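PDB 4FGW: glycerol-3-phosphate dehydrogenase [NAD(+)] 1 from Saccharomyces cerevisiae, which catalyses the NAD-dependent interconversion of sn-glycerol 3-phosphate and dihydroxyacetone phosphate, driving glycerol accumulation during hyperosmotic stress. Local coordinates for residues 135-140 and 170-175; 204-207 and 213-216; 228-233 and 293-298. All coordinates share one frame; numbering follows the deposited sequence.

In the fold
The three contacts follow one another along the chain and step across the Rossmann-type nucleotide-binding domain to its border with the helical C-terminal domain. Contact 1 joins the ends of two helices that pack on the central sheet; the side chain of Leu-137 there lies about 10 Å from Gly-41, part of the probable NAD-binding glycine motif. Contact 2, away from the annotated sites, packs the Phe-206 ring beside the start of helix 215-222, and its centre is 19 Å from those of both other contacts. Contact 3 bridges edge strand 227-232 and the helical domain, with the Glu-295 side chain about 12 Å from that of Lys-152, a likely substrate-binding residue. His-215 packs against Val-231 and Glu-233, linking contacts 2 and 3.

Contact 1 (135-140 and 170-175); sequences SQLKGH and EELGIQ
Leu-137 and Leu-172 meet on the inner side of the contact, where CB of Leu-137 lies 3.7 Å from CD2 of Leu-172. The same methyl, CD2 of Leu-172, also rests 3.8 Å from the backbone N of Lys-138, placing this one branch against the end of helix 130-137. Both helices belong to adjacent beta-alpha-beta crossovers of the Rossmann-type domain and pack on one side of the parallel part of its sheet. Phe-123 of strand 120-123 touches both leucines on the sheet side, and Leu-111 and Val-115 of helix 111-115 add to the cover over Leu-137.

The outer side is polar and more open to solvent. Beyond CG the Lys-138 chain runs extended across the last turn of helix 164-172, and its methylenes pass over the backbone carbonyl of Glu-171, with CE 3.3 Å from Glu-171 O. The Glu-171 chain bends at its second torsion (chi2 -61°), which swings the carboxylate round to meet the lysine obliquely. The salt bridge that results is long, 3.6 Å from Lys-138 NZ to Glu-171 OE2, while CE of Lys-138 is nearer the same oxygen at 3.3 Å. The chemistry is therefore divided: the inner side is held by hydrocarbon contact, whereas the lysine probably offsets the carboxylate and the negative end of the helix dipole through a long charge pair at the solvent side.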
loop_
_atom_site.group_PDB
_atom_site.type_symbol
_atom_site.label_atom_id
_atom_site.label_comp_id
_atom_site.label_asym_id
_atom_site.label_seq_id
_atom_site.Cartn_x
_atom_site.Cartn_y
_atom_site.Cartn_z
ATOM N N SER A 135 12.863 -28.258 21.683
ATOM C CA SER A 135 13.703 -29.113 22.528
ATOM C C SER A 135 12.885 -30.238 23.164
ATOM O O SER A 135 13.397 -31.348 23.337
ATOM C CB SER A 135 14.385 -28.287 23.609
ATOM O OG SER A 135 15.412 -29.021 24.255
ATOM N N GLN A 136 11.616 -29.974 23.427
ATOM C CA GLN A 136 10.710 -30.951 23.994
ATOM C C GLN A 136 10.059 -31.848 23.000
ATOM O O GLN A 136 9.566 -32.894 23.345
ATOM C CB GLN A 136 9.595 -30.251 24.705
ATOM C CG GLN A 136 10.074 -29.221 25.601
ATOM C CD GLN A 136 9.677 -29.514 26.991
ATOM O OE1 GLN A 136 9.042 -28.700 27.641
ATOM N NE2 GLN A 136 10.022 -30.704 27.463
ATOM N N LEU A 137 9.988 -31.404 21.767
ATOM C CA LEU A 137 9.442 -32.230 20.691
ATOM C C LEU A 137 10.492 -33.108 19.998
ATOM O O LEU A 137 10.113 -34.074 19.333
ATOM C CB LEU A 137 8.630 -31.406 19.675
ATOM C CG LEU A 137 7.252 -30.895 20.121
ATOM C CD1 LEU A 137 6.690 -29.929 19.105
ATOM C CD2 LEU A 137 6.265 -32.039 20.351
ATOM N N LYS A 138 11.801 -32.793 20.165
ATOM C CA LYS A 138 12.912 -33.553 19.574
ATOM C C LYS A 138 12.793 -35.045 19.907
ATOM O O LYS A 138 12.757 -35.419 21.085
ATOM C CB LYS A 138 14.273 -33.024 20.069
ATOM C CG LYS A 138 14.847 -31.885 19.246
ATOM C CD LYS A 138 16.371 -31.914 19.266
ATOM C CE LYS A 138 16.967 -30.753 18.510
ATOM N NZ LYS A 138 18.444 -30.843 18.419
ATOM N N GLY A 139 12.692 -35.864 18.861
ATOM C CA GLY A 139 12.558 -37.314 18.974
ATOM C C GLY A 139 11.161 -37.780 19.342
ATOM O O GLY A 139 10.994 -38.909 19.812
ATOM N N HIS A 140 10.142 -36.914 19.128
ATOM C CA HIS A 140 8.744 -37.222 19.445
ATOM C C HIS A 140 7.781 -36.872 18.317
ATOM O O HIS A 140 6.589 -37.172 18.430
ATOM C CB HIS A 140 8.306 -36.526 20.749
ATOM C CG HIS A 140 9.001 -37.034 21.973
ATOM N ND1 HIS A 140 9.890 -36.244 22.675
ATOM C CD2 HIS A 140 8.910 -38.239 22.579
ATOM C CE1 HIS A 140 10.310 -36.990 23.681
ATOM N NE2 HIS A 140 9.752 -38.199 23.661
ATOM N N GLU A 170 15.325 -27.332 11.189
ATOM C CA GLU A 170 16.632 -27.791 11.651
ATOM C C GLU A 170 16.641 -28.434 13.048
ATOM O O GLU A 170 17.540 -29.223 13.337
ATOM C CB GLU A 170 17.754 -26.763 11.409
ATOM C CG GLU A 170 17.776 -25.557 12.336
ATOM C CD GLU A 170 19.163 -24.963 12.508
ATOM O OE1 GLU A 170 19.363 -23.798 12.097
ATOM O OE2 GLU A 170 20.057 -25.673 13.026
ATOM N N GLU A 171 15.617 -28.143 13.886
ATOM C CA GLU A 171 15.492 -28.734 15.226
ATOM C C GLU A 171 14.609 -29.987 15.230
ATOM O O GLU A 171 14.783 -30.836 16.094
ATOM C CB GLU A 171 14.955 -27.717 16.261
ATOM C CG GLU A 171 15.872 -26.543 16.575
ATOM C CD GLU A 171 17.229 -26.853 17.172
ATOM O OE1 GLU A 171 18.242 -26.444 16.561
ATOM O OE2 GLU A 171 17.285 -27.468 18.260
ATOM N N LEU A 172 13.650 -30.097 14.292
ATOM C CA LEU A 172 12.726 -31.236 14.264
ATOM C C LEU A 172 12.849 -32.181 13.063
ATOM O O LEU A 172 12.397 -33.326 13.146
ATOM C CB LEU A 172 11.268 -30.771 14.478
ATOM C CG LEU A 172 10.978 -29.957 15.756
ATOM C CD1 LEU A 172 9.584 -29.395 15.738
ATOM C CD2 LEU A 172 11.188 -30.795 17.019
ATOM N N GLY A 173 13.465 -31.707 11.978
ATOM C CA GLY A 173 13.650 -32.486 10.751
ATOM C C GLY A 173 12.393 -32.577 9.903
ATOM O O GLY A 173 12.285 -33.438 9.024
ATOM N N ILE A 174 11.435 -31.679 10.154
ATOM C CA ILE A 174 10.145 -31.646 9.457
ATOM C C ILE A 174 10.028 -30.449 8.526
ATOM O O ILE A 174 10.563 -29.386 8.852
ATOM C CB ILE A 174 8.960 -31.746 10.469
ATOM C CG1 ILE A 174 8.910 -30.530 11.451
ATOM C CG2 ILE A 174 9.005 -33.101 11.220
ATOM C CD1 ILE A 174 7.675 -30.462 12.361
ATOM N N GLN A 175 9.330 -30.614 7.372
ATOM C CA GLN A 175 9.091 -29.509 6.425
ATOM C C GLN A 175 8.199 -28.478 7.114
ATOM O O GLN A 175 7.269 -28.859 7.830
ATOM C CB GLN A 175 8.450 -30.008 5.116
ATOM C CG GLN A 175 8.472 -28.980 3.971
ATOM C CD GLN A 175 9.819 -28.766 3.298
ATOM O OE1 GLN A 175 10.830 -29.427 3.595
ATOM N NE2 GLN A 175 9.846 -27.859 2.327
#

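Contact 2 (204-207 and 213-216); sequences KDFR and VDHK
Val-213 offers its carbonyl, not its side chain, to Phe-206: the oxygen O of Val-213 sits at the ring edge, near the ring plane, 3.2 Å from CE2 of Phe-206. This sets the slightly positive C-H rim of the ring against a carbonyl oxygen. The phenyl group gets there because CG stands opposite the backbone N (chi1 -172°), sending the ring across to the incoming chain. The isopropyl group of Val-213 points the other way and packs on Arg-146. Next comes Asp-214, whose CB approaches CZ of Phe-206 at 3.9 Å, with ring and carboxylate planes 40° apart. Its carboxylate is otherwise engaged: Asp-214 is the N-cap of helix 215-222, and OD1 accepts a hydrogen bond from Val-217 N. With a serine in place of Phe-206, the Val-213 carbonyl would probably lose the C-H edge beside it and the Asp-214 methylene its ring neighbour, opening a gap ahead of the cap. His-215 starts the helix proper and hydrogen-bonds through NE2 to Tyr-200 O. The contact lies within the connection from strand 194-199 to helix 215-222, beside strand 146-149, whose Arg-146 also forms a salt bridge with Asp-205.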
loop_
_atom_site.group_PDB
_atom_site.type_symbol
_atom_site.label_atom_id
_atom_site.label_comp_id
_atom_site.label_asym_id
_atom_site.label_seq_id
_atom_site.Cartn_x
_atom_site.Cartn_y
_atom_site.Cartn_z
ATOM N N LYS A 204 10.836 -32.555 -1.493
ATOM C CA LYS A 204 11.306 -33.673 -2.316
ATOM C C LYS A 204 10.702 -34.995 -1.818
ATOM O O LYS A 204 10.470 -35.910 -2.613
ATOM C CB LYS A 204 12.848 -33.733 -2.319
ATOM C CG LYS A 204 13.513 -33.496 -0.947
ATOM C CD LYS A 204 14.506 -32.315 -0.941
ATOM C CE LYS A 204 13.877 -30.931 -0.926
ATOM N NZ LYS A 204 13.295 -30.576 0.398
ATOM N N ASP A 205 10.421 -35.061 -0.501
ATOM C CA ASP A 205 9.847 -36.185 0.245
ATOM C C ASP A 205 8.351 -36.412 -0.082
ATOM O O ASP A 205 7.782 -37.429 0.327
ATOM C CB ASP A 205 10.055 -35.922 1.758
ATOM C CG ASP A 205 9.605 -37.016 2.717
ATOM O OD1 ASP A 205 9.844 -38.206 2.418
ATOM O OD2 ASP A 205 9.045 -36.677 3.782
ATOM N N PHE A 206 7.734 -35.477 -0.829
ATOM C CA PHE A 206 6.325 -35.478 -1.230
ATOM C C PHE A 206 5.854 -36.743 -1.959
ATOM O O PHE A 206 6.598 -37.310 -2.767
ATOM C CB PHE A 206 6.025 -34.218 -2.061
ATOM C CG PHE A 206 4.578 -33.961 -2.402
ATOM C CD1 PHE A 206 4.103 -34.173 -3.691
ATOM C CD2 PHE A 206 3.695 -33.480 -1.442
ATOM C CE1 PHE A 206 2.767 -33.917 -4.011
ATOM C CE2 PHE A 206 2.356 -33.240 -1.760
ATOM C CZ PHE A 206 1.903 -33.453 -3.041
ATOM N N ARG A 207 4.614 -37.180 -1.660
ATOM C CA ARG A 207 3.978 -38.336 -2.302
ATOM C C ARG A 207 2.867 -37.902 -3.270
ATOM O O ARG A 207 3.008 -38.130 -4.473
ATOM C CB ARG A 207 3.541 -39.454 -1.324
ATOM C CG ARG A 207 3.267 -39.036 0.119
ATOM C CD ARG A 207 4.457 -39.257 1.040
ATOM N NE ARG A 207 4.504 -38.237 2.088
ATOM C CZ ARG A 207 4.052 -38.402 3.328
ATOM N NH1 ARG A 207 3.537 -39.567 3.705
ATOM N NH2 ARG A 207 4.124 -37.409 4.206
ATOM N N VAL A 213 0.674 -33.256 2.206
ATOM C CA VAL A 213 0.149 -31.903 2.095
ATOM C C VAL A 213 0.737 -31.129 0.913
ATOM O O VAL A 213 1.949 -31.141 0.686
ATOM C CB VAL A 213 0.021 -31.092 3.434
ATOM C CG1 VAL A 213 0.563 -31.859 4.638
ATOM C CG2 VAL A 213 0.624 -29.686 3.347
ATOM N N ASP A 214 -0.158 -30.507 0.141
ATOM C CA ASP A 214 0.138 -29.654 -1.000
ATOM C C ASP A 214 -0.601 -28.330 -0.761
ATOM O O ASP A 214 -1.165 -28.137 0.321
ATOM C CB ASP A 214 -0.275 -30.331 -2.334
ATOM C CG ASP A 214 -1.677 -30.927 -2.413
ATOM O OD1 ASP A 214 -2.563 -30.476 -1.650
ATOM O OD2 ASP A 214 -1.898 -31.813 -3.270
ATOM N N HIS A 215 -0.607 -27.427 -1.750
ATOM C CA HIS A 215 -1.272 -26.131 -1.624
ATOM C C HIS A 215 -2.789 -26.222 -1.547
ATOM O O HIS A 215 -3.409 -25.357 -0.934
ATOM C CB HIS A 215 -0.802 -25.168 -2.717
ATOM C CG HIS A 215 0.629 -24.753 -2.565
ATOM N ND1 HIS A 215 1.253 -23.978 -3.520
ATOM C CD2 HIS A 215 1.508 -25.010 -1.567
ATOM C CE1 HIS A 215 2.489 -23.800 -3.082
ATOM N NE2 HIS A 215 2.686 -24.403 -1.911
ATOM N N LYS A 216 -3.380 -27.282 -2.127
ATOM C CA LYS A 216 -4.822 -27.539 -2.101
ATOM C C LYS A 216 -5.276 -27.880 -0.676
ATOM O O LYS A 216 -6.299 -27.364 -0.221
ATOM C CB LYS A 216 -5.201 -28.668 -3.081
ATOM C CG LYS A 216 -5.159 -28.255 -4.554
ATOM C CD LYS A 216 -6.401 -28.705 -5.330
ATOM C CE LYS A 216 -6.289 -30.087 -5.936
ATOM N NZ LYS A 216 -7.490 -30.431 -6.745
#

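Contact 3 (228-233 and 293-298); sequences HVSVIE and YQESAG
The carboxylate of Glu-295 is the flat group here, and edge strand 227-232 of the Rossmann-type sheet meets it from one face: CG2 of Ile-232 lies over that face, 3.8 Å from CD of Glu-295. The opposite face is turned back toward the glutamate's own backbone, whose N is 3.6 Å from CD within Glu-295. At the rim, the Ser-230 hydroxyl donates a hydrogen bond of 2.7 Å from OG to Glu-295 OE1. It arrives on the syn side, tilted 27° out of the carboxylate plane and on the same side as the isoleucine methyl. This hydrogen bond ties the strand to the helical C-terminal domain, at the break between helices 289-294 and 296-307. Ser-230 and Ile-232, two apart in the strand, both project toward the helices, while Val-231 between them faces helix 215-222. The glutamate chain is folded at chi2 (-59°), which lays its end alongside the strand. Strand 194-199 pairs with 227-232 and supplies Thr-197, which packs on Glu-295. The dimer interface lies close by, with Tyr-293 stacked on Tyr-293 of the second subunit. The Ile-232 and Glu-295 side chains run antiparallel past one another, which puts CG2 of Ile-232 3.5 Å from Glu-295 OE2.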
loop_
_atom_site.group_PDB
_atom_site.type_symbol
_atom_site.label_atom_id
_atom_site.label_comp_id
_atom_site.label_asym_id
_atom_site.label_seq_id
_atom_site.Cartn_x
_atom_site.Cartn_y
_atom_site.Cartn_z
ATOM N N HIS A 228 -9.956 -15.009 4.126
ATOM C CA HIS A 228 -9.462 -15.359 2.793
ATOM C C HIS A 228 -8.002 -15.796 2.827
ATOM O O HIS A 228 -7.160 -15.111 3.407
ATOM C CB HIS A 228 -9.692 -14.217 1.790
ATOM C CG HIS A 228 -11.114 -14.056 1.336
ATOM N ND1 HIS A 228 -12.160 -14.699 1.969
ATOM C CD2 HIS A 228 -11.609 -13.314 0.325
ATOM C CE1 HIS A 228 -13.252 -14.339 1.316
ATOM N NE2 HIS A 228 -12.970 -13.501 0.323
ATOM N N VAL A 229 -7.720 -16.962 2.226
ATOM C CA VAL A 229 -6.388 -17.543 2.202
ATOM C C VAL A 229 -5.825 -17.624 0.793
ATOM O O VAL A 229 -6.499 -18.099 -0.124
ATOM C CB VAL A 229 -6.354 -18.918 2.958
ATOM C CG1 VAL A 229 -5.062 -19.691 2.711
ATOM C CG2 VAL A 229 -6.569 -18.718 4.456
ATOM N N SER A 230 -4.581 -17.157 0.631
ATOM C CA SER A 230 -3.822 -17.266 -0.612
ATOM C C SER A 230 -2.610 -18.142 -0.283
ATOM O O SER A 230 -1.864 -17.827 0.644
ATOM C CB SER A 230 -3.384 -15.894 -1.104
ATOM O OG SER A 230 -2.447 -16.023 -2.160
ATOM N N VAL A 231 -2.454 -19.263 -0.994
ATOM C CA VAL A 231 -1.359 -20.210 -0.775
ATOM C C VAL A 231 -0.271 -20.041 -1.833
ATOM O O VAL A 231 -0.546 -20.116 -3.031
ATOM C CB VAL A 231 -1.808 -21.691 -0.628
ATOM C CG1 VAL A 231 -0.696 -22.536 -0.007
ATOM C CG2 VAL A 231 -3.083 -21.805 0.196
ATOM N N ILE A 232 0.966 -19.801 -1.376
ATOM C CA ILE A 232 2.144 -19.603 -2.230
ATOM C C ILE A 232 3.313 -20.481 -1.756
ATOM O O ILE A 232 3.155 -21.252 -0.807
ATOM C CB ILE A 232 2.529 -18.089 -2.344
ATOM C CG1 ILE A 232 2.904 -17.476 -0.970
ATOM C CG2 ILE A 232 1.431 -17.284 -3.061
ATOM C CD1 ILE A 232 3.798 -16.260 -1.021
ATOM N N GLU A 233 4.476 -20.353 -2.409
ATOM C CA GLU A 233 5.698 -21.092 -2.078
ATOM C C GLU A 233 6.653 -20.269 -1.212
ATOM O O GLU A 233 7.264 -20.812 -0.296
ATOM C CB GLU A 233 6.427 -21.527 -3.361
ATOM C CG GLU A 233 5.813 -22.734 -4.043
ATOM C CD GLU A 233 6.840 -23.699 -4.599
ATOM O OE1 GLU A 233 7.157 -23.590 -5.805
ATOM O OE2 GLU A 233 7.340 -24.552 -3.828
ATOM N N TYR A 293 4.228 -7.355 -3.059
ATOM C CA TYR A 293 3.145 -6.480 -3.516
ATOM C C TYR A 293 1.821 -7.180 -3.838
ATOM O O TYR A 293 0.804 -6.504 -3.916
ATOM C CB TYR A 293 3.607 -5.557 -4.658
ATOM C CG TYR A 293 3.919 -6.263 -5.961
ATOM C CD1 TYR A 293 5.199 -6.729 -6.233
ATOM C CD2 TYR A 293 2.945 -6.413 -6.948
ATOM C CE1 TYR A 293 5.498 -7.355 -7.442
ATOM C CE2 TYR A 293 3.229 -7.053 -8.154
ATOM C CZ TYR A 293 4.510 -7.514 -8.401
ATOM O OH TYR A 293 4.798 -8.135 -9.589
ATOM N N GLN A 294 1.823 -8.518 -4.020
ATOM C CA GLN A 294 0.608 -9.287 -4.341
ATOM C C GLN A 294 -0.069 -9.908 -3.132
ATOM O O GLN A 294 -1.260 -10.207 -3.207
ATOM C CB GLN A 294 0.912 -10.425 -5.327
ATOM C CG GLN A 294 1.370 -9.986 -6.712
ATOM C CD GLN A 294 1.536 -11.129 -7.689
ATOM O OE1 GLN A 294 1.563 -10.922 -8.900
ATOM N NE2 GLN A 294 1.668 -12.361 -7.205
ATOM N N GLU A 295 0.688 -10.168 -2.041
ATOM C CA GLU A 295 0.164 -10.895 -0.884
ATOM C C GLU A 295 -0.163 -10.078 0.358
ATOM O O GLU A 295 0.409 -9.000 0.576
ATOM C CB GLU A 295 1.064 -12.113 -0.543
ATOM C CG GLU A 295 1.392 -13.028 -1.725
ATOM C CD GLU A 295 0.235 -13.681 -2.456
ATOM O OE1 GLU A 295 -0.829 -13.889 -1.831
ATOM O OE2 GLU A 295 0.398 -14.014 -3.650
ATOM N N SER A 296 -1.093 -10.623 1.180
ATOM C CA SER A 296 -1.536 -10.042 2.446
ATOM C C SER A 296 -0.351 -9.812 3.382
ATOM O O SER A 296 -0.259 -8.764 4.017
ATOM C CB SER A 296 -2.575 -10.940 3.112
ATOM O OG SER A 296 -3.089 -10.334 4.289
ATOM N N ALA A 297 0.568 -10.785 3.427
ATOM C CA ALA A 297 1.783 -10.764 4.236
ATOM C C ALA A 297 2.679 -9.571 3.888
ATOM O O ALA A 297 3.337 -9.038 4.777
ATOM C CB ALA A 297 2.544 -12.052 4.031
ATOM N N GLY A 298 2.658 -9.157 2.618
ATOM C CA GLY A 298 3.432 -8.038 2.106
ATOM C C GLY A 298 2.756 -6.701 2.296
ATOM O O GLY A 298 2.584 -6.252 3.431
#